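Local structure of transglutaminase-like domain-containing protein (4XZ7) at residues L137-G142 and D166-E171; E104-G109 and H161-D166; S211-K216 and Y301-W306. The protein is a homodimeric virulence factor of Streptococcus suis with transglutaminase activity that helps the bacterium resist phagocytosis, this chain being the N-terminal part of a longer protein. One frame throughout, in Å; residues are numbered along the deposited sequence.

Contact 1: L137-G142 and D166-E171; sequences LLNAAG and DNKYYE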
loop_
_atom_site.group_PDB
_atom_site.type_symbol
_atom_site.label_atom_id
_atom_site.label_comp_id
_atom_site.label_asym_id
_atom_site.label_seq_id
_atom_site.Cartn_x
_atom_site.Cartn_y
_atom_site.Cartn_z
ATOM N N LEU B 137 -20.519 5.075 18.413
ATOM C CA LEU B 137 -20.975 3.773 17.947
ATOM C C LEU B 137 -20.287 3.356 16.625
ATOM O O LEU B 137 -19.976 2.166 16.406
ATOM C CB LEU B 137 -22.499 3.779 17.784
ATOM C CG LEU B 137 -23.292 3.810 19.091
ATOM C CD1 LEU B 137 -24.773 4.074 18.806
ATOM C CD2 LEU B 137 -23.128 2.488 19.828
ATOM N N LEU B 138 -20.046 4.334 15.753
ATOM C CA LEU B 138 -19.332 4.044 14.509
ATOM C C LEU B 138 -17.946 3.517 14.857
ATOM O O LEU B 138 -17.525 2.463 14.350
ATOM C CB LEU B 138 -19.233 5.281 13.614
ATOM C CG LEU B 138 -20.493 5.668 12.844
ATOM C CD1 LEU B 138 -20.300 7.038 12.206
ATOM C CD2 LEU B 138 -20.874 4.625 11.771
ATOM N N ASN B 139 -17.265 4.237 15.749
ATOM C CA ASN B 139 -15.948 3.818 16.236
ATOM C C ASN B 139 -15.990 2.415 16.840
ATOM O O ASN B 139 -15.039 1.636 16.709
ATOM C CB ASN B 139 -15.407 4.805 17.279
ATOM C CG ASN B 139 -13.964 4.509 17.662
ATOM O OD1 ASN B 139 -13.055 4.652 16.852
ATOM N ND2 ASN B 139 -13.753 4.100 18.894
ATOM N N ALA B 140 -17.098 2.113 17.513
ATOM C CA ALA B 140 -17.302 0.811 18.123
ATOM C C ALA B 140 -17.516 -0.267 17.070
ATOM O O ALA B 140 -17.464 -1.448 17.386
ATOM C CB ALA B 140 -18.504 0.845 19.089
ATOM N N ALA B 141 -17.809 0.128 15.833
ATOM C CA ALA B 141 -17.837 -0.854 14.739
ATOM C C ALA B 141 -16.595 -0.748 13.859
ATOM O O ALA B 141 -16.516 -1.372 12.803
ATOM C CB ALA B 141 -19.100 -0.683 13.885
ATOM N N GLY B 142 -15.631 0.063 14.289
ATOM C CA GLY B 142 -14.405 0.253 13.525
ATOM C C GLY B 142 -14.517 1.186 12.331
ATOM O O GLY B 142 -13.634 1.215 11.466
ATOM N N ASP B 166 -16.664 4.247 6.419
ATOM C CA ASP B 166 -15.602 3.380 5.941
ATOM C C ASP B 166 -14.779 2.975 7.147
ATOM O O ASP B 166 -14.978 3.496 8.254
ATOM C CB ASP B 166 -14.723 4.100 4.908
ATOM C CG ASP B 166 -13.997 3.141 3.966
ATOM O OD1 ASP B 166 -13.966 1.919 4.231
ATOM O OD2 ASP B 166 -13.447 3.627 2.956
ATOM N N ASN B 167 -13.888 2.018 6.927
ATOM C CA ASN B 167 -12.779 1.728 7.832
ATOM C C ASN B 167 -12.257 3.014 8.439
ATOM O O ASN B 167 -11.966 3.959 7.707
ATOM C CB ASN B 167 -11.694 0.995 7.010
ATOM C CG ASN B 167 -10.606 0.415 7.850
ATOM O OD1 ASN B 167 -10.108 1.062 8.760
ATOM N ND2 ASN B 167 -10.194 -0.817 7.523
ATOM N N LYS B 168 -12.158 3.101 9.765
ATOM C CA LYS B 168 -11.776 4.375 10.352
ATOM C C LYS B 168 -10.302 4.720 10.049
ATOM O O LYS B 168 -9.886 5.871 10.183
ATOM C CB LYS B 168 -12.036 4.370 11.866
ATOM C CG LYS B 168 -11.016 3.603 12.707
ATOM C CD LYS B 168 -11.406 3.614 14.202
ATOM C CE LYS B 168 -10.288 3.052 15.067
ATOM N NZ LYS B 168 -10.584 3.091 16.517
ATOM N N TYR B 169 -9.515 3.736 9.621
ATOM C CA TYR B 169 -8.124 4.026 9.287
ATOM C C TYR B 169 -7.903 4.364 7.813
ATOM O O TYR B 169 -6.780 4.251 7.320
ATOM C CB TYR B 169 -7.223 2.859 9.685
ATOM C CG TYR B 169 -7.165 2.639 11.183
ATOM C CD1 TYR B 169 -6.540 3.554 12.018
ATOM C CD2 TYR B 169 -7.749 1.518 11.763
ATOM C CE1 TYR B 169 -6.494 3.359 13.405
ATOM C CE2 TYR B 169 -7.708 1.315 13.141
ATOM C CZ TYR B 169 -7.079 2.218 13.948
ATOM O OH TYR B 169 -7.040 1.978 15.294
ATOM N N TYR B 170 -8.947 4.823 7.126
ATOM C CA TYR B 170 -8.870 5.151 5.684
ATOM C C TYR B 170 -7.687 6.045 5.299
ATOM O O TYR B 170 -7.000 5.803 4.292
ATOM C CB TYR B 170 -10.166 5.825 5.238
ATOM C CG TYR B 170 -10.132 6.273 3.795
ATOM C CD1 TYR B 170 -9.663 7.531 3.437
ATOM C CD2 TYR B 170 -10.569 5.433 2.794
ATOM C CE1 TYR B 170 -9.604 7.917 2.097
ATOM C CE2 TYR B 170 -10.532 5.817 1.466
ATOM C CZ TYR B 170 -10.052 7.056 1.126
ATOM O OH TYR B 170 -10.033 7.422 -0.199
ATOM N N GLU B 171 -7.449 7.096 6.073
ATOM C CA GLU B 171 -6.388 8.045 5.703
ATOM C C GLU B 171 -4.989 7.477 5.930
ATOM O O GLU B 171 -4.060 7.684 5.117
ATOM C CB GLU B 171 -6.562 9.360 6.486
ATOM C CG GLU B 171 -7.914 10.028 6.205
ATOM C CD GLU B 171 -8.040 10.543 4.770
ATOM O OE1 GLU B 171 -9.168 10.917 4.370
ATOM O OE2 GLU B 171 -7.020 10.572 4.037
HETATM O O HOH W 1 -12.402 1.178 16.875
#
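Gly142 and Lys168 bring the two backbones together, their CA atoms 5.8 Å apart, and a single main-chain bond joins the segments: Lys168 N donates to Gly142 O at 2.9 Å, with an N-H...O angle of 150°. Lys168 CB also lies 3.6 Å from this oxygen, Gly142 O. CG of Lys168 sits between the backbone N and carbonyl carbon (chi1 77°), and from there the extended chain runs out to Asn139, which it passes at an oblique angle. CD of Lys168 comes within 3.3 Å of Asn139 OD1, and NZ then closes on that same oxygen in a hydrogen bond of 2.9 Å, tilted modestly from the amide plane. A water adds a second link, accepting from Lys168 NZ at 2.7 Å and donating to Asn139 O at 2.7 Å. The ammonium group therefore holds the side chain of Asn139 directly and its main-chain oxygen through the water, in the last turn of helix 132-140. That helix ends in a Schellman motif with Gly142, at positive phi, as its C-prime residue, and the carbonyl of this residue is the acceptor for Lys168 N. On the other segment the chain leaves strand 157-167 through a type I turn, Asn167 to Tyr170, and an Asx turn in which Tyr169 N donates to Asn167 OD1 at 2.9 Å. Tyr169 takes the N-cap position of helix 170-181. On the amide's other branch, Asn167 ND2 bonds to Asn183 O and Asp252 OD2 of the second subunit, while the Tyr169 ring meets Tyr248 of that subunit.

Contact 2: E104-G109 and H161-D166; sequences ELRFSG and HGLTVD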
loop_
_atom_site.group_PDB
_atom_site.type_symbol
_atom_site.label_atom_id
_atom_site.label_comp_id
_atom_site.label_asym_id
_atom_site.label_seq_id
_atom_site.Cartn_x
_atom_site.Cartn_y
_atom_site.Cartn_z
ATOM N N GLU B 104 -30.120 4.796 6.485
ATOM C CA GLU B 104 -29.300 3.605 6.540
ATOM C C GLU B 104 -27.868 4.061 6.335
ATOM O O GLU B 104 -27.620 4.958 5.536
ATOM C CB GLU B 104 -29.749 2.596 5.466
ATOM C CG GLU B 104 -28.780 1.453 5.146
ATOM C CD GLU B 104 -29.414 0.371 4.252
ATOM O OE1 GLU B 104 -28.693 -0.244 3.425
ATOM O OE2 GLU B 104 -30.637 0.128 4.388
ATOM N N LEU B 105 -26.936 3.482 7.080
ATOM C CA LEU B 105 -25.525 3.761 6.845
ATOM C C LEU B 105 -25.213 3.547 5.370
ATOM O O LEU B 105 -25.660 2.569 4.774
ATOM C CB LEU B 105 -24.631 2.859 7.691
ATOM C CG LEU B 105 -24.628 2.950 9.210
ATOM C CD1 LEU B 105 -23.445 2.128 9.695
ATOM C CD2 LEU B 105 -24.506 4.388 9.692
ATOM N N ARG B 106 -24.442 4.463 4.805
ATOM C CA ARG B 106 -24.002 4.405 3.410
ATOM C C ARG B 106 -22.526 4.035 3.352
ATOM O O ARG B 106 -21.684 4.799 3.812
ATOM C CB ARG B 106 -24.234 5.758 2.747
ATOM C CG ARG B 106 -23.704 5.885 1.345
ATOM C CD ARG B 106 -24.852 5.859 0.362
ATOM N NE ARG B 106 -25.940 6.754 0.757
ATOM C CZ ARG B 106 -26.250 7.885 0.125
ATOM N NH1 ARG B 106 -25.552 8.274 -0.939
ATOM N NH2 ARG B 106 -27.266 8.623 0.555
ATOM N N PHE B 107 -22.207 2.859 2.824
ATOM C CA PHE B 107 -20.830 2.376 2.837
ATOM C C PHE B 107 -20.075 2.831 1.593
ATOM O O PHE B 107 -20.622 2.815 0.492
ATOM C CB PHE B 107 -20.793 0.839 2.957
ATOM C CG PHE B 107 -21.004 0.346 4.358
ATOM C CD1 PHE B 107 -22.290 0.213 4.877
ATOM C CD2 PHE B 107 -19.922 0.050 5.168
ATOM C CE1 PHE B 107 -22.486 -0.220 6.178
ATOM C CE2 PHE B 107 -20.109 -0.386 6.460
ATOM C CZ PHE B 107 -21.398 -0.516 6.973
ATOM N N SER B 108 -18.816 3.218 1.790
ATOM C CA SER B 108 -17.974 3.791 0.742
ATOM C C SER B 108 -17.919 2.940 -0.530
ATOM O O SER B 108 -18.062 3.454 -1.633
ATOM C CB SER B 108 -16.555 4.000 1.283
ATOM O OG SER B 108 -15.749 4.708 0.362
ATOM N N GLY B 109 -17.705 1.642 -0.366
ATOM C CA GLY B 109 -17.601 0.740 -1.503
ATOM C C GLY B 109 -18.843 0.585 -2.379
ATOM O O GLY B 109 -18.749 0.083 -3.509
ATOM N N HIS B 161 -21.470 17.151 6.955
ATOM C CA HIS B 161 -20.843 16.059 7.708
ATOM C C HIS B 161 -20.738 14.830 6.813
ATOM O O HIS B 161 -21.276 14.812 5.712
ATOM C CB HIS B 161 -21.608 15.742 9.011
ATOM C CG HIS B 161 -23.011 15.232 8.801
ATOM N ND1 HIS B 161 -23.282 14.037 8.170
ATOM C CD2 HIS B 161 -24.212 15.738 9.175
ATOM C CE1 HIS B 161 -24.591 13.837 8.140
ATOM N NE2 HIS B 161 -25.182 14.859 8.732
ATOM N N GLY B 162 -20.030 13.814 7.291
ATOM C CA GLY B 162 -19.823 12.604 6.528
ATOM C C GLY B 162 -21.118 11.989 6.059
ATOM O O GLY B 162 -22.111 11.990 6.788
ATOM N N LEU B 163 -21.109 11.498 4.824
ATOM C CA LEU B 163 -22.225 10.744 4.288
ATOM C C LEU B 163 -21.864 9.261 4.238
ATOM O O LEU B 163 -22.630 8.430 4.696
ATOM C CB LEU B 163 -22.621 11.238 2.891
ATOM C CG LEU B 163 -23.774 10.480 2.223
ATOM C CD1 LEU B 163 -24.993 10.401 3.144
ATOM C CD2 LEU B 163 -24.158 11.140 0.917
ATOM N N THR B 164 -20.694 8.935 3.688
ATOM C CA THR B 164 -20.263 7.538 3.638
ATOM C C THR B 164 -19.487 7.154 4.894
ATOM O O THR B 164 -18.793 7.981 5.498
ATOM C CB THR B 164 -19.366 7.244 2.423
ATOM O OG1 THR B 164 -18.240 8.114 2.481
ATOM C CG2 THR B 164 -20.122 7.473 1.097
ATOM N N VAL B 165 -19.616 5.891 5.276
ATOM C CA VAL B 165 -18.826 5.335 6.355
ATOM C C VAL B 165 -17.801 4.380 5.750
ATOM O O VAL B 165 -18.023 3.808 4.677
ATOM C CB VAL B 165 -19.717 4.612 7.405
ATOM C CG1 VAL B 165 -20.740 5.579 7.965
ATOM C CG2 VAL B 165 -20.414 3.425 6.800
ATOM N N ASP B 166 -16.664 4.247 6.419
ATOM C CA ASP B 166 -15.602 3.380 5.941
ATOM C C ASP B 166 -14.779 2.975 7.147
ATOM O O ASP B 166 -14.978 3.496 8.254
ATOM C CB ASP B 166 -14.723 4.100 4.908
ATOM C CG ASP B 166 -13.997 3.141 3.966
ATOM O OD1 ASP B 166 -13.966 1.919 4.231
ATOM O OD2 ASP B 166 -13.447 3.627 2.956
HETATM O O HOH W 2 -24.025 6.889 6.283
HETATM O O HOH W 3 -14.141 6.010 2.084
#
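Val165 brackets Phe107 with two main-chain bonds: Val165 N donates to Arg106 O at 2.8 Å and Ser108 N to Val165 O at 3.1 Å, both nearly along the C=O axis. Above this bridge Val165 CG2 lies over the centre of the Phe107 ring, a CH-pi contact of 3.8 Å to the centroid and 11° off the ring normal. CG2 reaches the ring from between the backbone N and carbonyl carbon of Val165, with CG1 (chi1 -58°) turned instead to Leu105 CD2. The pattern is that of a parallel bridge, by which the short strand 106-107 joins strand 157-167 in a mixed sheet. Beside it, the methyls of Leu163 lie over one face of the Arg106 guanidinium, offset toward its rim, with CD2 3.7 Å from Arg106 NH1, and Gln101 holds NH2. A water accepts from Arg106 N and donates to Leu163 O. Another accepts from Ser108 OG at 2.7 Å and donates to Asp166 OD2 at 2.6 Å. Farther out, Lys120 N holds Thr164 OG1, and Asn185 and Val186 of the second subunit donate to the Asp166 carboxylate. Phe191 and Phe376 of that subunit meet the Phe107 ring.

Contact 3: S211-K216 and Y301-W306; sequences SSERDK and YYDKKW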
loop_
_atom_site.group_PDB
_atom_site.type_symbol
_atom_site.label_atom_id
_atom_site.label_comp_id
_atom_site.label_asym_id
_atom_site.label_seq_id
_atom_site.Cartn_x
_atom_site.Cartn_y
_atom_site.Cartn_z
ATOM N N SER B 211 42.458 12.116 -12.355
ATOM C CA SER B 211 43.280 11.550 -13.421
ATOM C C SER B 211 42.887 10.105 -13.692
ATOM O O SER B 211 42.322 9.787 -14.749
ATOM C CB SER B 211 44.773 11.644 -13.080
ATOM O OG SER B 211 45.101 10.907 -11.915
ATOM N N SER B 212 43.167 9.243 -12.721
ATOM C CA SER B 212 42.959 7.811 -12.866
ATOM C C SER B 212 41.498 7.414 -12.657
ATOM O O SER B 212 40.702 8.178 -12.108
ATOM C CB SER B 212 43.854 7.054 -11.882
ATOM O OG SER B 212 43.594 7.465 -10.548
ATOM N N GLU B 213 41.160 6.211 -13.109
ATOM C CA GLU B 213 39.839 5.646 -12.897
ATOM C C GLU B 213 39.586 5.446 -11.401
ATOM O O GLU B 213 38.494 5.740 -10.885
ATOM C CB GLU B 213 39.711 4.322 -13.652
ATOM C CG GLU B 213 39.833 4.458 -15.162
ATOM C CD GLU B 213 39.880 3.112 -15.862
ATOM O OE1 GLU B 213 40.444 2.153 -15.287
ATOM O OE2 GLU B 213 39.351 3.014 -16.987
ATOM N N ARG B 214 40.615 4.959 -10.713
ATOM C CA ARG B 214 40.535 4.720 -9.278
ATOM C C ARG B 214 40.108 5.975 -8.521
ATOM O O ARG B 214 39.271 5.916 -7.617
ATOM C CB ARG B 214 41.878 4.223 -8.752
ATOM C CG ARG B 214 41.807 3.609 -7.368
ATOM C CD ARG B 214 43.113 2.907 -7.047
ATOM N NE ARG B 214 43.126 2.397 -5.681
ATOM C CZ ARG B 214 43.855 2.910 -4.690
ATOM N NH1 ARG B 214 44.658 3.951 -4.909
ATOM N NH2 ARG B 214 43.787 2.371 -3.475
ATOM N N ASP B 215 40.674 7.115 -8.899
ATOM C CA ASP B 215 40.354 8.349 -8.200
ATOM C C ASP B 215 38.965 8.846 -8.574
ATOM O O ASP B 215 38.321 9.538 -7.784
ATOM C CB ASP B 215 41.407 9.416 -8.478
ATOM C CG ASP B 215 42.675 9.208 -7.652
ATOM O OD1 ASP B 215 42.569 8.663 -6.533
ATOM O OD2 ASP B 215 43.772 9.584 -8.116
ATOM N N LYS B 216 38.498 8.488 -9.766
ATOM C CA LYS B 216 37.120 8.796 -10.151
ATOM C C LYS B 216 36.176 8.082 -9.204
ATOM O O LYS B 216 35.295 8.713 -8.599
ATOM C CB LYS B 216 36.845 8.393 -11.600
ATOM C CG LYS B 216 37.802 9.042 -12.606
ATOM C CD LYS B 216 37.335 8.870 -14.052
ATOM C CE LYS B 216 38.440 9.229 -15.035
ATOM N NZ LYS B 216 37.996 8.996 -16.442
ATOM N N TYR B 301 34.852 -2.157 -12.869
ATOM C CA TYR B 301 36.077 -2.504 -13.575
ATOM C C TYR B 301 36.972 -1.286 -13.743
ATOM O O TYR B 301 36.572 -0.299 -14.340
ATOM C CB TYR B 301 35.758 -3.111 -14.945
ATOM C CG TYR B 301 36.986 -3.584 -15.694
ATOM C CD1 TYR B 301 37.574 -4.808 -15.397
ATOM C CD2 TYR B 301 37.554 -2.812 -16.694
ATOM C CE1 TYR B 301 38.700 -5.252 -16.077
ATOM C CE2 TYR B 301 38.691 -3.248 -17.386
ATOM C CZ TYR B 301 39.254 -4.471 -17.071
ATOM O OH TYR B 301 40.369 -4.921 -17.745
ATOM N N TYR B 302 38.181 -1.353 -13.208
ATOM C CA TYR B 302 39.174 -0.322 -13.500
ATOM C C TYR B 302 40.566 -0.854 -13.234
ATOM O O TYR B 302 40.743 -1.834 -12.488
ATOM C CB TYR B 302 38.917 0.958 -12.692
ATOM C CG TYR B 302 38.890 0.788 -11.180
ATOM C CD1 TYR B 302 37.686 0.593 -10.498
ATOM C CD2 TYR B 302 40.064 0.843 -10.435
ATOM C CE1 TYR B 302 37.661 0.442 -9.115
ATOM C CE2 TYR B 302 40.049 0.700 -9.054
ATOM C CZ TYR B 302 38.846 0.496 -8.400
ATOM O OH TYR B 302 38.839 0.351 -7.030
ATOM N N ASP B 303 41.545 -0.225 -13.880
ATOM C CA ASP B 303 42.933 -0.630 -13.743
ATOM C C ASP B 303 43.081 -2.127 -13.951
ATOM O O ASP B 303 43.595 -2.829 -13.080
ATOM C CB ASP B 303 43.474 -0.230 -12.364
ATOM C CG ASP B 303 43.656 1.273 -12.217
ATOM O OD1 ASP B 303 43.217 2.021 -13.118
ATOM O OD2 ASP B 303 44.233 1.704 -11.195
ATOM N N LYS B 304 42.577 -2.614 -15.083
ATOM C CA LYS B 304 42.743 -4.014 -15.472
ATOM C C LYS B 304 42.092 -5.023 -14.537
ATOM O O LYS B 304 42.357 -6.224 -14.667
ATOM C CB LYS B 304 44.231 -4.381 -15.571
ATOM C CG LYS B 304 45.057 -3.568 -16.525
ATOM C CD LYS B 304 46.466 -4.166 -16.601
ATOM C CE LYS B 304 47.391 -3.318 -17.448
ATOM N NZ LYS B 304 48.763 -3.910 -17.552
ATOM N N LYS B 305 41.276 -4.569 -13.585
ATOM C CA LYS B 305 40.692 -5.518 -12.639
ATOM C C LYS B 305 39.267 -5.181 -12.225
ATOM O O LYS B 305 38.841 -4.026 -12.257
ATOM C CB LYS B 305 41.569 -5.630 -11.381
ATOM C CG LYS B 305 42.659 -6.701 -11.457
ATOM C CD LYS B 305 43.443 -6.799 -10.150
ATOM C CE LYS B 305 42.535 -7.091 -8.951
ATOM N NZ LYS B 305 42.007 -8.495 -8.935
ATOM N N TRP B 306 38.532 -6.215 -11.840
ATOM C CA TRP B 306 37.225 -6.032 -11.223
ATOM C C TRP B 306 37.428 -5.859 -9.728
ATOM O O TRP B 306 38.137 -6.646 -9.103
ATOM C CB TRP B 306 36.310 -7.222 -11.513
ATOM C CG TRP B 306 35.706 -7.182 -12.867
ATOM C CD1 TRP B 306 36.154 -7.813 -13.996
ATOM C CD2 TRP B 306 34.538 -6.456 -13.246
ATOM N NE1 TRP B 306 35.324 -7.519 -15.064
ATOM C CE2 TRP B 306 34.325 -6.688 -14.624
ATOM C CE3 TRP B 306 33.650 -5.625 -12.555
ATOM C CZ2 TRP B 306 33.260 -6.126 -15.314
ATOM C CZ3 TRP B 306 32.598 -5.065 -13.240
ATOM C CH2 TRP B 306 32.403 -5.322 -14.601
#
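Arg214 CG and Glu213 CB both come at the Tyr302 ring obliquely, Arg214 CG lying 3.8 Å and Arg214 CB 4.0 Å from Tyr302 CE2. The guanidinium plane is turned 44° from the phenol ring, and the ring is also stacked with that of His307. Tyr302 CG lies between the backbone N and carbonyl carbon (chi1 58°). Glu213 slides past Tyr302 in the opposite direction, its CB 3.6 Å from Tyr302 CB and its carboxylate plane 84° from the ring. Its extended chain brings OE1 to within 3.2 Å of Tyr302 CB and 3.0 Å of Asp303 N, the donor in a nearly straight hydrogen bond that meets the oxygen almost in line with its C-O bond. Asp303 opens the two-residue type I' turn between Tyr302 and Lys305 that links strands 294-302 and 305-309 into a beta hairpin, at one edge of the sheet of the transglutaminase-like domain. Here the first turn of helix 213-227 meets the tip of the hairpin. Asp303 OD1 is only 3.5 Å from Glu213 OE1, and this closeness of like charges would be expected to disfavour full ionisation of both; the helix start at Glu213, where Ser212 is the N-cap with a weak side-chain capping bond, may offset part of the cost. Beyond the phenol oxygen, Glu336 OE1 forms a salt bridge with Arg214 NE and a hydrogen bond with Tyr302 OH. Arg214 NH2 is held by Phe331 O.

How the contacts relate
Contacts 1 and 2 are neighbours, their centres 10 Å apart, and share Asp166 on strand 157-167. They touch through Leu138, whose CD2 lies 3.9 Å from Val165 CG1 and 4.1 Å from Leu105 CD1. Both also face the second subunit, so they form part of the homodimer interface. Contact 3 belongs to the transglutaminase-like domain, which in transglutaminases carries a Cys-His-Asp catalytic triad and probably does so here. It lies on the opposite side of the chain's centre, its centre 59 Å from that of contact 1 and 64 Å from that of contact 2, with nearest atoms about 42 and 50 Å away; no other chain of the assembly touches its segments.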